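Local coordinates for protein beta-N-acetylhexosaminidase (Streptomyces plicatus, PDB 1JAK) that probably removes terminal N-acetylhexosamine residues from glycans as a family 20 glycoside hydrolase that uses substrate-assisted catalysis, at residues K230-K234 against E304-T309; V298-G303 against I339-Y343. All coordinates share one frame; numbering follows the deposited sequence.

Overall arrangement
Both contacts lie in the family 20 catalytic domain, an alpha/beta barrel, and join helices on its outer side. From the N terminus, the first of the contact helices is 230-242. The chain then passes strand 246-250 and helix 258-263 before helix 292-307. Contact 2 uses the middle of this helix and contact 1 its C-terminal end. Contact 1 closes a loop of 69 residues back to helix 230-242. After strand 313-315, helix 326-342 returns to close contact 2 over 35 residues. The two loops therefore cross, since their segments alternate. Helix 292-307 sits between the other two helices. The contact centres are about 13 Å apart, and A306 packs on Y343 where they meet.

Contact 1: K230-K234 against E304-T309; sequences KAEYK and ELAALT
L308 sits among K230, Y233 and K234 and has the largest share of the contact. Here the C-terminal part of helix 292-307 packs against the start of helix 230-242. Both are outer helices of the alpha/beta barrel, and both have side chains on strand 246-250. The two methyls of L308 diverge. CD1 presses on the K230 chain, with CD of K230 at 3.4 Å from CD1 of L308, a tight fit. CD2 meets CE of K234 at 3.6 Å. Both lysine chains cross the leucine at about a right angle, and their methylene carbons make the contacts.

K230 then carries its charge past the leucine. Its chain turns about the CB-CG bond (chi2 -82°) and is extended beyond, which brings NZ to E304. NZ of K230 and OE1 of E304 form a salt bridge of 2.6 Å, using the anti lone pair of the carboxylate oxygen. A water also takes a hydrogen bond from K230 NZ and gives one to E304 O. The carboxylate has further partners in the loop between strand 190-194 and helix 210-213: D206 N on OE1 and S207 OG on OE2.

Y233 fills the inner side. Its ring carbon CD2 lies 3.9 Å from CB of L308, and the carbonyl O of L308 is near the ring plane at the edge. The ring also packs on V247 and P249. At the far end a second water bridges Y233 OH and T309 OG1. T309 OG1 in turn donates to L305 O at 2.8 Å, from above the carbonyl plane.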
ATOM      1  N   LYS A 230      -5.608  18.414  10.308  1.00 10.18           N
ATOM      2  CA  LYS A 230      -5.727  17.251  11.181  1.00 12.01           C
ATOM      3  C   LYS A 230      -7.006  16.496  10.813  1.00 11.04           C
ATOM      4  O   LYS A 230      -7.020  15.266  10.760  1.00 11.61           O
ATOM      5  CB  LYS A 230      -5.818  17.691  12.642  1.00 14.20           C
ATOM      6  CG  LYS A 230      -4.701  18.598  13.117  1.00 21.31           C
ATOM      7  CD  LYS A 230      -3.464  17.822  13.485  1.00 24.36           C
ATOM      8  CE  LYS A 230      -2.509  18.681  14.301  1.00 25.06           C
ATOM      9  NZ  LYS A 230      -1.275  17.928  14.639  1.00 27.81           N
ATOM     10  N   ALA A 231      -8.079  17.244  10.561  1.00 11.32           N
ATOM     11  CA  ALA A 231      -9.364  16.644  10.207  1.00 10.92           C
ATOM     12  C   ALA A 231      -9.279  15.837   8.915  1.00 11.37           C
ATOM     13  O   ALA A 231      -9.804  14.727   8.834  1.00 10.71           O
ATOM     14  CB  ALA A 231     -10.430  17.728  10.071  1.00 13.37           C
ATOM     15  N   GLU A 232      -8.632  16.402   7.899  1.00 10.15           N
ATOM     16  CA  GLU A 232      -8.491  15.693   6.631  1.00  9.85           C
ATOM     17  C   GLU A 232      -7.696  14.418   6.833  1.00  9.27           C
ATOM     18  O   GLU A 232      -8.034  13.373   6.281  1.00  8.59           O
ATOM     19  CB  GLU A 232      -7.786  16.563   5.589  1.00  8.68           C
ATOM     20  CG  GLU A 232      -8.672  17.623   4.970  1.00 10.97           C
ATOM     21  CD  GLU A 232      -7.936  18.448   3.943  1.00 13.88           C
ATOM     22  OE1 GLU A 232      -6.948  19.103   4.322  1.00 15.05           O
ATOM     23  OE2 GLU A 232      -8.346  18.437   2.762  1.00 18.29           O
ATOM     24  N   TYR A 233      -6.631  14.506   7.624  1.00  9.67           N
ATOM     25  CA  TYR A 233      -5.807  13.337   7.878  1.00  9.17           C
ATOM     26  C   TYR A 233      -6.627  12.263   8.586  1.00  9.84           C
ATOM     27  O   TYR A 233      -6.532  11.080   8.256  1.00  8.15           O
ATOM     28  CB  TYR A 233      -4.596  13.696   8.735  1.00 10.85           C
ATOM     29  CG  TYR A 233      -3.637  12.543   8.854  1.00 11.68           C
ATOM     30  CD1 TYR A 233      -2.861  12.153   7.764  1.00 13.92           C
ATOM     31  CD2 TYR A 233      -3.549  11.799  10.029  1.00 11.46           C
ATOM     32  CE1 TYR A 233      -2.025  11.053   7.835  1.00 15.53           C
ATOM     33  CE2 TYR A 233      -2.711  10.686  10.111  1.00 15.08           C
ATOM     34  CZ  TYR A 233      -1.955  10.324   9.005  1.00 14.87           C
ATOM     35  OH  TYR A 233      -1.132   9.227   9.058  1.00 20.84           O
ATOM     36  N   LYS A 234      -7.426  12.677   9.566  1.00 10.02           N
ATOM     37  CA  LYS A 234      -8.270  11.735  10.294  1.00 11.42           C
ATOM     38  C   LYS A 234      -9.228  11.032   9.332  1.00 10.67           C
ATOM     39  O   LYS A 234      -9.503   9.840   9.477  1.00 10.52           O
ATOM     40  CB  LYS A 234      -9.079  12.461  11.375  1.00 13.20           C
ATOM     41  CG  LYS A 234      -8.250  13.108  12.468  1.00 19.74           C
ATOM     42  CD  LYS A 234      -9.157  13.813  13.470  1.00 23.18           C
ATOM     43  CE  LYS A 234      -8.367  14.661  14.449  1.00 26.79           C
ATOM     44  NZ  LYS A 234      -9.267  15.390  15.390  1.00 29.48           N
ATOM     45  N   GLU A 304       2.525  15.033  17.905  1.00 12.45           N
ATOM     46  CA  GLU A 304       1.273  15.404  17.262  1.00 12.59           C
ATOM     47  C   GLU A 304       0.843  14.371  16.228  1.00 12.78           C
ATOM     48  O   GLU A 304      -0.348  14.100  16.071  1.00 13.10           O
ATOM     49  CB  GLU A 304       1.385  16.793  16.617  1.00 13.53           C
ATOM     50  CG  GLU A 304       1.372  17.933  17.639  1.00 13.26           C
ATOM     51  CD  GLU A 304       1.092  19.294  17.027  1.00 13.74           C
ATOM     52  OE1 GLU A 304       0.244  19.375  16.110  1.00 14.22           O
ATOM     53  OE2 GLU A 304       1.697  20.290  17.478  1.00 11.64           O
ATOM     54  N   LEU A 305       1.809  13.784  15.529  1.00 11.90           N
ATOM     55  CA  LEU A 305       1.488  12.779  14.523  1.00 11.67           C
ATOM     56  C   LEU A 305       0.988  11.499  15.188  1.00 11.11           C
ATOM     57  O   LEU A 305       0.035  10.879  14.719  1.00 10.07           O
ATOM     58  CB  LEU A 305       2.715  12.473  13.658  1.00 13.36           C
ATOM     59  CG  LEU A 305       2.518  11.458  12.524  1.00 13.77           C
ATOM     60  CD1 LEU A 305       1.424  11.936  11.570  1.00 14.50           C
ATOM     61  CD2 LEU A 305       3.833  11.273  11.780  1.00 15.75           C
ATOM     62  N   ALA A 306       1.624  11.109  16.288  1.00 10.52           N
ATOM     63  CA  ALA A 306       1.223   9.898  16.995  1.00 11.12           C
ATOM     64  C   ALA A 306      -0.220  10.006  17.484  1.00 11.86           C
ATOM     65  O   ALA A 306      -0.964   9.024  17.473  1.00 12.28           O
ATOM     66  CB  ALA A 306       2.158   9.645  18.174  1.00 11.85           C
ATOM     67  N   ALA A 307      -0.607  11.205  17.906  1.00 11.81           N
ATOM     68  CA  ALA A 307      -1.956  11.446  18.406  1.00 12.04           C
ATOM     69  C   ALA A 307      -3.021  11.214  17.337  1.00 13.91           C
ATOM     70  O   ALA A 307      -4.159  10.871  17.652  1.00 14.92           O
ATOM     71  CB  ALA A 307      -2.064  12.869  18.944  1.00 13.44           C
ATOM     72  N   LEU A 308      -2.645  11.394  16.075  1.00 12.93           N
ATOM     73  CA  LEU A 308      -3.572  11.218  14.958  1.00 13.44           C
ATOM     74  C   LEU A 308      -3.458   9.831  14.336  1.00 12.99           C
ATOM     75  O   LEU A 308      -4.183   9.502  13.399  1.00 13.44           O
ATOM     76  CB  LEU A 308      -3.274  12.258  13.874  1.00 15.62           C
ATOM     77  CG  LEU A 308      -3.325  13.734  14.271  1.00 17.01           C
ATOM     78  CD1 LEU A 308      -2.688  14.568  13.175  1.00 17.59           C
ATOM     79  CD2 LEU A 308      -4.767  14.158  14.515  1.00 18.74           C
ATOM     80  N   THR A 309      -2.557   9.019  14.873  1.00 10.03           N
ATOM     81  CA  THR A 309      -2.306   7.692  14.328  1.00 10.65           C
ATOM     82  C   THR A 309      -2.765   6.528  15.204  1.00 10.75           C
ATOM     83  O   THR A 309      -2.090   6.157  16.164  1.00 11.27           O
ATOM     84  CB  THR A 309      -0.800   7.541  14.035  1.00 11.28           C
ATOM     85  OG1 THR A 309      -0.395   8.577  13.129  1.00 12.42           O
ATOM     86  CG2 THR A 309      -0.489   6.181  13.429  1.00 11.51           C
TER
HETATM   87  O   HOH W   1      -2.228  15.915  16.740  1.00 21.75           O
HETATM   88  O   HOH W   2      -1.459   7.620  10.901  1.00 27.78           O

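Contact 2: V298-G303 against I339-Y343; sequences VDDVIG and IVAKY
Y343, at the end of helix 326-342, lays its ring against G303 and its hydroxyl on D299 of helix 292-307. Its CB packs on A306. CG lies beside the backbone N (chi1 -70°), and the ring is directed at G303. CA of G303 stands 3.5 Å from the ring centroid and only 6° off the normal, a CH-pi contact. CG of K342 lies over the centre of the opposite face, more loosely. Along one side, CD2 of Y343 meets CG2 of I302 at 4.0 Å. CD1, CE1, CE2 and CZ all stay close to CA of G303. CE2 is also near D299 O, and CZ near D299 OD1. At the tip, OH of Y343 donates to OD1 of D299 over 2.6 Å.

The other carboxylate oxygen is taken by K342. Its extended chain brings NZ to 2.8 Å from OD2 of D299, a salt bridge. Both donors come on the syn sides, somewhat out of the carboxylate plane.

Beside this polar group the two outer barrel helices meet through aliphatic side chains. CG2 of I339 touches CG2 of I302 at 3.9 Å, and CD1 of I339 touches CG1 of V298. I302 also packs on V340.

The D299 carboxylate is thus gripped at both oxygens, which should fix its rotation. The nearby lysine charge would be expected to stabilise the carboxylate in its ionised form.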
ATOM      1  N   VAL A 298      11.492  17.769  16.619  1.00 11.43           N
ATOM      2  CA  VAL A 298      11.165  16.376  16.347  1.00 11.54           C
ATOM      3  C   VAL A 298      10.163  15.821  17.353  1.00 12.45           C
ATOM      4  O   VAL A 298       9.222  15.121  16.978  1.00 12.32           O
ATOM      5  CB  VAL A 298      12.429  15.492  16.350  1.00 11.35           C
ATOM      6  CG1 VAL A 298      12.040  14.020  16.269  1.00 11.10           C
ATOM      7  CG2 VAL A 298      13.316  15.862  15.163  1.00 11.08           C
ATOM      8  N   ASP A 299      10.355  16.137  18.630  1.00 11.96           N
ATOM      9  CA  ASP A 299       9.441  15.651  19.653  1.00 12.90           C
ATOM     10  C   ASP A 299       8.036  16.210  19.428  1.00 12.73           C
ATOM     11  O   ASP A 299       7.053  15.469  19.511  1.00 13.98           O
ATOM     12  CB  ASP A 299       9.951  16.023  21.048  1.00 14.08           C
ATOM     13  CG  ASP A 299       9.141  15.371  22.155  1.00 15.86           C
ATOM     14  OD1 ASP A 299       8.016  15.836  22.415  1.00 17.77           O
ATOM     15  OD2 ASP A 299       9.622  14.388  22.754  1.00 18.78           O
ATOM     16  N   ASP A 300       7.942  17.505  19.129  1.00 12.09           N
ATOM     17  CA  ASP A 300       6.640  18.129  18.888  1.00 11.88           C
ATOM     18  C   ASP A 300       5.919  17.478  17.709  1.00 12.54           C
ATOM     19  O   ASP A 300       4.731  17.155  17.796  1.00 11.04           O
ATOM     20  CB  ASP A 300       6.780  19.631  18.602  1.00 12.83           C
ATOM     21  CG  ASP A 300       7.108  20.446  19.842  1.00 14.47           C
ATOM     22  OD1 ASP A 300       6.832  19.981  20.969  1.00 14.73           O
ATOM     23  OD2 ASP A 300       7.626  21.570  19.683  1.00 13.95           O
ATOM     24  N   VAL A 301       6.637  17.292  16.606  1.00 12.05           N
ATOM     25  CA  VAL A 301       6.044  16.694  15.414  1.00 12.08           C
ATOM     26  C   VAL A 301       5.621  15.240  15.613  1.00 11.89           C
ATOM     27  O   VAL A 301       4.496  14.868  15.276  1.00 11.14           O
ATOM     28  CB  VAL A 301       7.010  16.781  14.213  1.00 12.61           C
ATOM     29  CG1 VAL A 301       6.460  15.980  13.037  1.00 13.35           C
ATOM     30  CG2 VAL A 301       7.190  18.236  13.808  1.00 11.12           C
ATOM     31  N   ILE A 302       6.512  14.420  16.158  1.00 10.99           N
ATOM     32  CA  ILE A 302       6.189  13.016  16.379  1.00 11.13           C
ATOM     33  C   ILE A 302       5.035  12.876  17.372  1.00 11.80           C
ATOM     34  O   ILE A 302       4.179  11.998  17.226  1.00 11.92           O
ATOM     35  CB  ILE A 302       7.429  12.241  16.885  1.00 12.38           C
ATOM     36  CG1 ILE A 302       8.459  12.142  15.753  1.00 12.53           C
ATOM     37  CG2 ILE A 302       7.024  10.861  17.383  1.00 11.99           C
ATOM     38  CD1 ILE A 302       9.742  11.411  16.124  1.00 15.09           C
ATOM     39  N   GLY A 303       5.005  13.750  18.372  1.00 11.55           N
ATOM     40  CA  GLY A 303       3.934  13.692  19.352  1.00 12.03           C
ATOM     41  C   GLY A 303       2.582  13.990  18.728  1.00 12.73           C
ATOM     42  O   GLY A 303       1.598  13.287  18.984  1.00 12.32           O
ATOM     43  N   ILE A 339      11.816   8.574  21.012  1.00 14.24           N
ATOM     44  CA  ILE A 339      10.674   9.483  20.989  1.00 13.02           C
ATOM     45  C   ILE A 339       9.419   8.789  20.461  1.00 12.86           C
ATOM     46  O   ILE A 339       8.306   9.085  20.898  1.00 13.27           O
ATOM     47  CB  ILE A 339      10.976  10.733  20.125  1.00 12.43           C
ATOM     48  CG1 ILE A 339      12.174  11.487  20.716  1.00 13.53           C
ATOM     49  CG2 ILE A 339       9.756  11.646  20.069  1.00 12.52           C
ATOM     50  CD1 ILE A 339      12.581  12.732  19.934  1.00 13.91           C
ATOM     51  N   VAL A 340       9.601   7.865  19.522  1.00 12.88           N
ATOM     52  CA  VAL A 340       8.477   7.132  18.949  1.00 12.58           C
ATOM     53  C   VAL A 340       7.817   6.273  20.030  1.00 14.08           C
ATOM     54  O   VAL A 340       6.592   6.267  20.169  1.00 13.09           O
ATOM     55  CB  VAL A 340       8.943   6.232  17.781  1.00 13.30           C
ATOM     56  CG1 VAL A 340       7.757   5.485  17.179  1.00 11.34           C
ATOM     57  CG2 VAL A 340       9.620   7.088  16.715  1.00 13.07           C
ATOM     58  N   ALA A 341       8.635   5.555  20.796  1.00 14.32           N
ATOM     59  CA  ALA A 341       8.127   4.706  21.869  1.00 15.45           C
ATOM     60  C   ALA A 341       7.500   5.568  22.964  1.00 14.86           C
ATOM     61  O   ALA A 341       6.533   5.163  23.615  1.00 14.10           O
ATOM     62  CB  ALA A 341       9.258   3.862  22.452  1.00 15.33           C
ATOM     63  N   LYS A 342       8.063   6.755  23.168  1.00 14.44           N
ATOM     64  CA  LYS A 342       7.557   7.686  24.172  1.00 14.88           C
ATOM     65  C   LYS A 342       6.084   7.979  23.903  1.00 14.92           C
ATOM     66  O   LYS A 342       5.291   8.153  24.829  1.00 14.11           O
ATOM     67  CB  LYS A 342       8.354   8.992  24.120  1.00 16.02           C
ATOM     68  CG  LYS A 342       7.791  10.113  24.979  1.00 17.04           C
ATOM     69  CD  LYS A 342       8.600  11.387  24.790  1.00 19.20           C
ATOM     70  CE  LYS A 342       8.005  12.548  25.565  1.00 19.68           C
ATOM     71  NZ  LYS A 342       8.795  13.796  25.358  1.00 19.94           N
ATOM     72  N   TYR A 343       5.725   8.029  22.625  1.00 13.85           N
ATOM     73  CA  TYR A 343       4.350   8.304  22.236  1.00 13.78           C
ATOM     74  C   TYR A 343       3.570   7.045  21.871  1.00 14.19           C
ATOM     75  O   TYR A 343       2.589   7.093  21.126  1.00 14.95           O
ATOM     76  CB  TYR A 343       4.336   9.330  21.100  1.00 14.54           C
ATOM     77  CG  TYR A 343       4.747  10.706  21.581  1.00 13.70           C
ATOM     78  CD1 TYR A 343       3.938  11.421  22.464  1.00 15.65           C
ATOM     79  CD2 TYR A 343       5.966  11.272  21.201  1.00 13.88           C
ATOM     80  CE1 TYR A 343       4.326  12.661  22.959  1.00 15.63           C
ATOM     81  CE2 TYR A 343       6.367  12.517  21.692  1.00 15.10           C
ATOM     82  CZ  TYR A 343       5.542  13.204  22.571  1.00 16.78           C
ATOM     83  OH  TYR A 343       5.922  14.428  23.073  1.00 16.37           O
TER